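Local coordinates for diphthine synthase (PDB 3I4T), which probably methylates the modified histidine of elongation factor 2 in diphthamide biosynthesis, with S-adenosylmethionine as the likely methyl donor, at residues A[142-145]-A[146-149]; A[171-175]-A[176-180]; A[281-284]-A[285-288]. All coordinates share one frame; numbering follows the deposited sequence.

Contact 1: residues A[142-145]-A[146-149]; sequences GLQL and YRFG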
loop_
_atom_site.group_PDB
_atom_site.type_symbol
_atom_site.label_atom_id
_atom_site.label_comp_id
_atom_site.label_asym_id
_atom_site.label_seq_id
_atom_site.Cartn_x
_atom_site.Cartn_y
_atom_site.Cartn_z
ATOM N N GLY A 142 2.906 13.160 -5.018
ATOM C CA GLY A 142 4.113 13.839 -4.572
ATOM C C GLY A 142 4.232 13.891 -3.063
ATOM O O GLY A 142 5.295 14.212 -2.536
ATOM N N LEU A 143 3.147 13.575 -2.361
ATOM C CA LEU A 143 3.205 13.487 -0.905
ATOM C C LEU A 143 3.928 12.197 -0.489
ATOM O O LEU A 143 3.744 11.139 -1.116
ATOM C CB LEU A 143 1.804 13.583 -0.285
ATOM C CG LEU A 143 1.063 14.932 -0.385
ATOM C CD1 LEU A 143 -0.395 14.747 -0.046
ATOM C CD2 LEU A 143 1.669 16.069 0.481
ATOM N N GLN A 144 4.761 12.307 0.546
ATOM C CA GLN A 144 5.477 11.170 1.116
ATOM C C GLN A 144 4.530 10.274 1.894
ATOM O O GLN A 144 3.855 10.715 2.831
ATOM C CB GLN A 144 6.602 11.654 2.030
ATOM C CG GLN A 144 6.992 10.670 3.123
ATOM C CD GLN A 144 7.978 9.606 2.671
ATOM O OE1 GLN A 144 7.745 8.894 1.690
ATOM N NE2 GLN A 144 9.088 9.489 3.398
ATOM N N LEU A 145 4.492 9.011 1.493
ATOM C CA LEU A 145 3.646 7.998 2.128
ATOM C C LEU A 145 3.946 7.676 3.600
ATOM O O LEU A 145 3.044 7.273 4.342
ATOM C CB LEU A 145 3.698 6.703 1.307
ATOM C CG LEU A 145 3.191 6.775 -0.143
ATOM C CD1 LEU A 145 3.397 5.435 -0.832
ATOM C CD2 LEU A 145 1.706 7.244 -0.237
ATOM N N TYR A 146 5.199 7.842 4.030
ATOM C CA TYR A 146 5.535 7.635 5.444
ATOM C C TYR A 146 4.893 8.698 6.301
ATOM O O TYR A 146 4.652 8.480 7.479
ATOM C CB TYR A 146 7.042 7.649 5.692
ATOM C CG TYR A 146 7.809 6.577 4.962
ATOM C CD1 TYR A 146 7.153 5.471 4.393
ATOM C CD2 TYR A 146 9.205 6.655 4.852
ATOM C CE1 TYR A 146 7.870 4.493 3.713
ATOM C CE2 TYR A 146 9.934 5.677 4.182
ATOM C CZ TYR A 146 9.260 4.601 3.618
ATOM O OH TYR A 146 9.979 3.631 2.952
ATOM N N ARG A 147 4.618 9.854 5.705
ATOM C CA ARG A 147 3.986 10.941 6.445
ATOM C C ARG A 147 2.459 10.837 6.569
ATOM O O ARG A 147 1.847 11.683 7.184
ATOM C CB ARG A 147 4.414 12.295 5.878
ATOM C CG ARG A 147 5.930 12.558 5.976
ATOM C CD ARG A 147 6.244 14.027 5.755
ATOM N NE ARG A 147 5.394 14.847 6.618
ATOM C CZ ARG A 147 5.135 16.141 6.440
ATOM N NH1 ARG A 147 5.659 16.817 5.418
ATOM N NH2 ARG A 147 4.342 16.759 7.299
ATOM N N PHE A 148 1.847 9.807 5.991
ATOM C CA PHE A 148 0.399 9.590 6.149
ATOM C C PHE A 148 0.031 9.037 7.525
ATOM O O PHE A 148 0.593 8.025 7.973
ATOM C CB PHE A 148 -0.179 8.725 5.013
ATOM C CG PHE A 148 -0.514 9.525 3.784
ATOM C CD1 PHE A 148 0.485 9.901 2.885
ATOM C CD2 PHE A 148 -1.805 9.957 3.556
ATOM C CE1 PHE A 148 0.190 10.676 1.771
ATOM C CE2 PHE A 148 -2.107 10.738 2.449
ATOM C CZ PHE A 148 -1.104 11.099 1.554
ATOM N N GLY A 149 -0.896 9.726 8.186
ATOM C CA GLY A 149 -1.447 9.311 9.477
ATOM C C GLY A 149 -2.535 8.295 9.204
ATOM O O GLY A 149 -2.483 7.609 8.169
HETATM O O HOH W 1 2.474 6.218 6.682
#
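Gln144 and Arg147, then Leu145 and Phe148, close two overlapping type I turns: Arg147 N donates to Gln144 O at 3.1 Å and Phe148 N to Leu145 O at 3.3 Å. Both donors stand well above their carbonyl planes, in keeping with the short i to i+3 reach. A water lies between the ends of the second turn, 2.6 Å from Leu145 O and 2.9 Å from Phe148 O.

In one of its two conformers, Gln144 starts away from its backbone N (chi1 154°) and bends at chi2, which carries its amide to the Tyr146 ring. There NE2 comes to 3.2 Å from Tyr146 CD2, while OE1 rests over one face, displaced toward the rim; the two planes are 37° apart. In the same conformer the methylenes of Gln144 and Arg147 also meet, CG to CG at 3.6 Å, so each long polar side chain uses its apolar stem here. The guanidinium of Arg147 reaches farther, to Asn177 O, Gln275 O and a salt bridge with Glu280.

Phe148 turns its ring edge to Gln144 O, and Leu143 CB packs against its CE1 at 3.9 Å. Bulky apolar residues suit these places because Leu143 and Phe148 both press on Leu270 of strand 267-271. Leu143 also reaches Leu284 of helix 278-284, whereas Tyr146 packs on Ala109 in helix 106-109 of the second subunit.

Contact 2: residues A[171-175]-A[176-180]; sequences KINRD and NNMHT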
loop_
_atom_site.group_PDB
_atom_site.type_symbol
_atom_site.label_atom_id
_atom_site.label_comp_id
_atom_site.label_asym_id
_atom_site.label_seq_id
_atom_site.Cartn_x
_atom_site.Cartn_y
_atom_site.Cartn_z
ATOM N N LYS A 171 -8.201 15.926 12.636
ATOM C CA LYS A 171 -7.621 16.874 13.588
ATOM C C LYS A 171 -6.318 16.346 14.174
ATOM O O LYS A 171 -5.304 17.065 14.207
ATOM C CB LYS A 171 -8.611 17.197 14.718
ATOM C CG LYS A 171 -8.232 18.422 15.536
ATOM C CD LYS A 171 -8.918 18.431 16.894
ATOM C CE LYS A 171 -8.632 19.711 17.655
ATOM N NZ LYS A 171 -7.181 20.047 17.619
ATOM N N ILE A 172 -6.348 15.089 14.609
ATOM C CA ILE A 172 -5.156 14.415 15.151
ATOM C C ILE A 172 -4.015 14.337 14.129
ATOM O O ILE A 172 -2.849 14.633 14.451
ATOM C CB ILE A 172 -5.513 13.023 15.719
ATOM C CG1 ILE A 172 -6.266 13.183 17.049
ATOM C CG2 ILE A 172 -4.265 12.155 15.918
ATOM C CD1 ILE A 172 -7.026 11.937 17.481
ATOM N N ASN A 173 -4.347 13.969 12.897
ATOM C CA ASN A 173 -3.348 13.888 11.846
ATOM C C ASN A 173 -2.696 15.241 11.618
ATOM O O ASN A 173 -1.477 15.339 11.483
ATOM C CB ASN A 173 -3.970 13.395 10.546
ATOM C CG ASN A 173 -4.139 11.893 10.507
ATOM O OD1 ASN A 173 -3.770 11.186 11.450
ATOM N ND2 ASN A 173 -4.679 11.391 9.397
ATOM N N ARG A 174 -3.517 16.287 11.603
ATOM C CA ARG A 174 -3.031 17.609 11.301
ATOM C C ARG A 174 -2.283 18.261 12.462
ATOM O O ARG A 174 -1.185 18.760 12.262
ATOM C CB ARG A 174 -4.128 18.460 10.653
ATOM C CG ARG A 174 -4.107 18.207 9.138
ATOM C CD ARG A 174 -5.224 18.797 8.353
ATOM N NE ARG A 174 -5.224 20.253 8.345
ATOM C CZ ARG A 174 -4.596 21.023 7.462
ATOM N NH1 ARG A 174 -3.867 20.506 6.492
ATOM N NH2 ARG A 174 -4.706 22.333 7.561
ATOM N N ASP A 175 -2.846 18.208 13.672
ATOM C CA ASP A 175 -2.142 18.628 14.900
ATOM C C ASP A 175 -0.758 17.993 15.029
ATOM O O ASP A 175 0.159 18.598 15.570
ATOM C CB ASP A 175 -2.932 18.231 16.159
ATOM C CG ASP A 175 -4.188 19.034 16.352
ATOM O OD1 ASP A 175 -4.502 19.921 15.518
ATOM O OD2 ASP A 175 -4.870 18.776 17.370
ATOM N N ASN A 176 -0.624 16.762 14.557
ATOM C CA ASN A 176 0.640 16.021 14.669
ATOM C C ASN A 176 1.425 15.937 13.374
ATOM O O ASN A 176 2.340 15.112 13.239
ATOM C CB ASN A 176 0.376 14.631 15.232
ATOM C CG ASN A 176 -0.212 14.690 16.622
ATOM O OD1 ASN A 176 0.485 15.043 17.574
ATOM N ND2 ASN A 176 -1.506 14.372 16.746
ATOM N N ASN A 177 1.053 16.801 12.430
ATOM C CA ASN A 177 1.833 17.060 11.211
ATOM C C ASN A 177 1.909 15.865 10.245
ATOM O O ASN A 177 2.946 15.648 9.589
ATOM C CB ASN A 177 3.226 17.613 11.567
ATOM C CG ASN A 177 3.915 18.262 10.386
ATOM O OD1 ASN A 177 3.265 18.876 9.549
ATOM N ND2 ASN A 177 5.242 18.123 10.309
ATOM N N MET A 178 0.800 15.122 10.145
ATOM C CA MET A 178 0.675 13.976 9.235
ATOM C C MET A 178 -0.355 14.239 8.143
ATOM O O MET A 178 -1.300 14.999 8.364
ATOM C CB MET A 178 0.276 12.717 10.010
ATOM C CG MET A 178 1.332 12.261 11.012
ATOM S SD MET A 178 0.847 10.773 11.904
ATOM C CE MET A 178 0.067 11.491 13.336
ATOM N N HIS A 179 -0.173 13.622 6.973
ATOM C CA HIS A 179 -1.136 13.755 5.872
ATOM C C HIS A 179 -2.320 12.829 6.105
ATOM O O HIS A 179 -2.206 11.857 6.848
ATOM C CB HIS A 179 -0.503 13.424 4.506
ATOM C CG HIS A 179 0.777 14.157 4.219
ATOM N ND1 HIS A 179 0.952 15.498 4.489
ATOM C CD2 HIS A 179 1.937 13.735 3.656
ATOM C CE1 HIS A 179 2.172 15.864 4.132
ATOM N NE2 HIS A 179 2.789 14.813 3.618
ATOM N N THR A 180 -3.448 13.120 5.452
ATOM C CA THR A 180 -4.619 12.255 5.520
ATOM C C THR A 180 -5.101 11.793 4.140
ATOM O O THR A 180 -5.205 12.588 3.194
ATOM C CB THR A 180 -5.809 12.923 6.296
ATOM O OG1 THR A 180 -5.363 13.415 7.567
ATOM C CG2 THR A 180 -6.937 11.934 6.523
#
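Asn176 holds CG beside its own backbone N (chi1 -62°), and chi2 of -71° then swings the amide back toward the helix, so that ND2 meets Ile172 O at 2.7 Å. Asn173 also has CG beside its N, but its chi2 near zero, with OD1 eclipsing CA, leaves ND2 pointing outward to Thr180. These amides accompany the Schellman motif that ends helix 166-175. Met178 N reaches back to Asn173 O at 2.6 Å, and inside that loop Asn177 N bonds to Arg174 O at 3.0 Å. Asn177 is the C-prime residue with positive phi; asparagine tolerates this left-handed conformation better than most residues other than glycine.

Ile172 O is gripped twice by one residue, for Asn176 N also donates to it, at 3.1 Å, from the opposite face of the carbonyl plane. A short amide suits this position: it can fold back beside its own backbone N-H and give the same carbonyl a second donor. The two side chains run side by side, with Ile172 CG2 touching ND2 at 3.6 Å. Across one turn of the helix, the long Lys171 side chain reaches Asp175 in a salt bridge, NZ to OD2 at 2.6 Å, which meets the syn lone pair of OD2.

Met178 places CB against Asn173 O, and its side chain packs on Met178 of the second subunit; Asn176 likewise meets its own counterpart, which puts this helix end at the dimer interface. The chain then enters strand 180-187. Buried Asn173 ties helix to strand: ND2 donates to Gln150 O and, with an N-H...O angle of 167°, to Thr180 OG1 at 2.8 Å, an oxygen lying in the plane of the amide.

Contact 3: residues A[281-284]-A[285-288]; sequences LDQL and EYFK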
loop_
_atom_site.group_PDB
_atom_site.type_symbol
_atom_site.label_atom_id
_atom_site.label_comp_id
_atom_site.label_asym_id
_atom_site.label_seq_id
_atom_site.Cartn_x
_atom_site.Cartn_y
_atom_site.Cartn_z
ATOM N N LEU A 281 6.020 19.772 -2.211
ATOM C CA LEU A 281 5.419 20.926 -2.874
ATOM C C LEU A 281 5.826 21.000 -4.356
ATOM O O LEU A 281 4.997 21.301 -5.222
ATOM C CB LEU A 281 5.793 22.230 -2.148
ATOM C CG LEU A 281 5.031 22.623 -0.870
ATOM C CD1 LEU A 281 5.600 23.893 -0.249
ATOM C CD2 LEU A 281 3.519 22.769 -1.094
ATOM N N ASP A 282 7.095 20.706 -4.643
ATOM C CA ASP A 282 7.582 20.719 -6.014
ATOM C C ASP A 282 6.794 19.736 -6.903
ATOM O O ASP A 282 6.539 20.021 -8.079
ATOM C CB ASP A 282 9.088 20.428 -6.077
ATOM C CG ASP A 282 9.949 21.511 -5.405
ATOM O OD1 ASP A 282 9.464 22.637 -5.141
ATOM O OD2 ASP A 282 11.131 21.219 -5.120
ATOM N N GLN A 283 6.389 18.596 -6.347
ATOM C CA GLN A 283 5.632 17.633 -7.138
ATOM C C GLN A 283 4.168 18.028 -7.268
ATOM O O GLN A 283 3.575 17.890 -8.346
ATOM C CB GLN A 283 5.784 16.210 -6.593
ATOM C CG GLN A 283 7.203 15.634 -6.709
ATOM C CD GLN A 283 7.767 15.714 -8.116
ATOM O OE1 GLN A 283 7.127 15.299 -9.078
ATOM N NE2 GLN A 283 8.968 16.243 -8.240
ATOM N N LEU A 284 3.590 18.535 -6.181
ATOM C CA LEU A 284 2.186 18.944 -6.172
ATOM C C LEU A 284 1.898 20.037 -7.191
ATOM O O LEU A 284 0.798 20.093 -7.751
ATOM C CB LEU A 284 1.759 19.414 -4.781
ATOM C CG LEU A 284 1.652 18.291 -3.742
ATOM C CD1 LEU A 284 1.650 18.868 -2.342
ATOM C CD2 LEU A 284 0.430 17.402 -3.989
ATOM N N GLU A 285 2.893 20.899 -7.409
ATOM C CA GLU A 285 2.753 22.086 -8.244
ATOM C C GLU A 285 2.385 21.715 -9.678
ATOM O O GLU A 285 1.657 22.446 -10.342
ATOM C CB GLU A 285 4.030 22.933 -8.188
ATOM C CG GLU A 285 3.973 24.242 -8.963
ATOM C CD GLU A 285 2.968 25.230 -8.394
ATOM O OE1 GLU A 285 2.796 25.293 -7.152
ATOM O OE2 GLU A 285 2.342 25.955 -9.200
ATOM N N TYR A 286 2.853 20.555 -10.130
ATOM C CA TYR A 286 2.457 19.998 -11.428
ATOM C C TYR A 286 0.948 19.806 -11.609
ATOM O O TYR A 286 0.474 19.662 -12.745
ATOM C CB TYR A 286 3.159 18.661 -11.668
ATOM C CG TYR A 286 4.645 18.797 -11.903
ATOM C CD1 TYR A 286 5.150 19.133 -13.179
ATOM C CD2 TYR A 286 5.554 18.595 -10.864
ATOM C CE1 TYR A 286 6.527 19.253 -13.403
ATOM C CE2 TYR A 286 6.932 18.718 -11.080
ATOM C CZ TYR A 286 7.407 19.046 -12.343
ATOM O OH TYR A 286 8.764 19.163 -12.547
ATOM N N PHE A 287 0.203 19.790 -10.502
ATOM C CA PHE A 287 -1.228 19.526 -10.541
ATOM C C PHE A 287 -2.024 20.725 -10.066
ATOM O O PHE A 287 -3.223 20.614 -9.853
ATOM C CB PHE A 287 -1.592 18.296 -9.696
ATOM C CG PHE A 287 -0.681 17.126 -9.899
ATOM C CD1 PHE A 287 -0.607 16.485 -11.135
ATOM C CD2 PHE A 287 0.108 16.659 -8.847
ATOM C CE1 PHE A 287 0.251 15.401 -11.329
ATOM C CE2 PHE A 287 0.970 15.573 -9.023
ATOM C CZ PHE A 287 1.046 14.943 -10.268
ATOM N N LYS A 288 -1.347 21.857 -9.903
ATOM C CA LYS A 288 -1.964 23.092 -9.428
ATOM C C LYS A 288 -3.192 23.486 -10.249
ATOM O O LYS A 288 -3.169 23.417 -11.479
ATOM C CB LYS A 288 -0.939 24.226 -9.473
ATOM C CG LYS A 288 -1.268 25.421 -8.614
ATOM C CD LYS A 288 -0.525 25.349 -7.303
ATOM C CE LYS A 288 -0.541 26.686 -6.585
ATOM N NZ LYS A 288 0.335 26.613 -5.377
#
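Tyr286 lays one side of its ring along the end of the helix, CD2 lying 3.3 Å from both Gln283 O and Asp282 O. Gln283 O comes in at the ring edge, near its plane, where the weakly positive C-H groups of an aromatic ring suit a carbonyl oxygen. The Gln283 side chain, bent at chi2, runs beside the tyrosine in the same direction; OE1 ends 4.0 Å from Tyr286 CE2, with amide and ring 29° apart. Gln283 OE1 is hydrogen-bonded to Gln120 NE2 of the second subunit, and Tyr286 also packs on that residue.

Behind these side chains, the bonds beyond helix 278-284 shorten in span. Glu285 N still makes the i to i+4 bond to Leu281 O, but Tyr286 N turns to Gln283 O at 3.3 Å and Phe287 N to Leu284 O at 2.8 Å, the i to i+3 pattern of 3-10 turns. Leu284, the buried residue here, faces Val237 and Tyr251 on strands 235-240 and 248-253, and Phe287 follows it onto Ile249. On the exposed side, charged residues fit: Lys288 NZ makes a weak salt bridge to Glu285 OE1 at 3.3 Å.

How the contacts relate
Contacts 1 and 3 lie mainly at the surface, while contact 2 is partly buried; all three reach the second subunit. Contact 1 sits between the others and touches both: Arg147 O and Gly149 N pair with the backbone of His179 in contact 2, and Leu143 packs on Leu284 in contact 3. Contacts 2 and 3 do not touch. Each involves a helix and what follows it, but differently. Contact 2 uses a Schellman motif and side-chain amides, one of them buried, leading by a short loop into a strand; contact 3 has i to i+3 turns, with a ring edge near a carbonyl, as in contact 1. Contact 1 has similar short turns in a loop between helix 134-137 and strand 152-154, and adds a water.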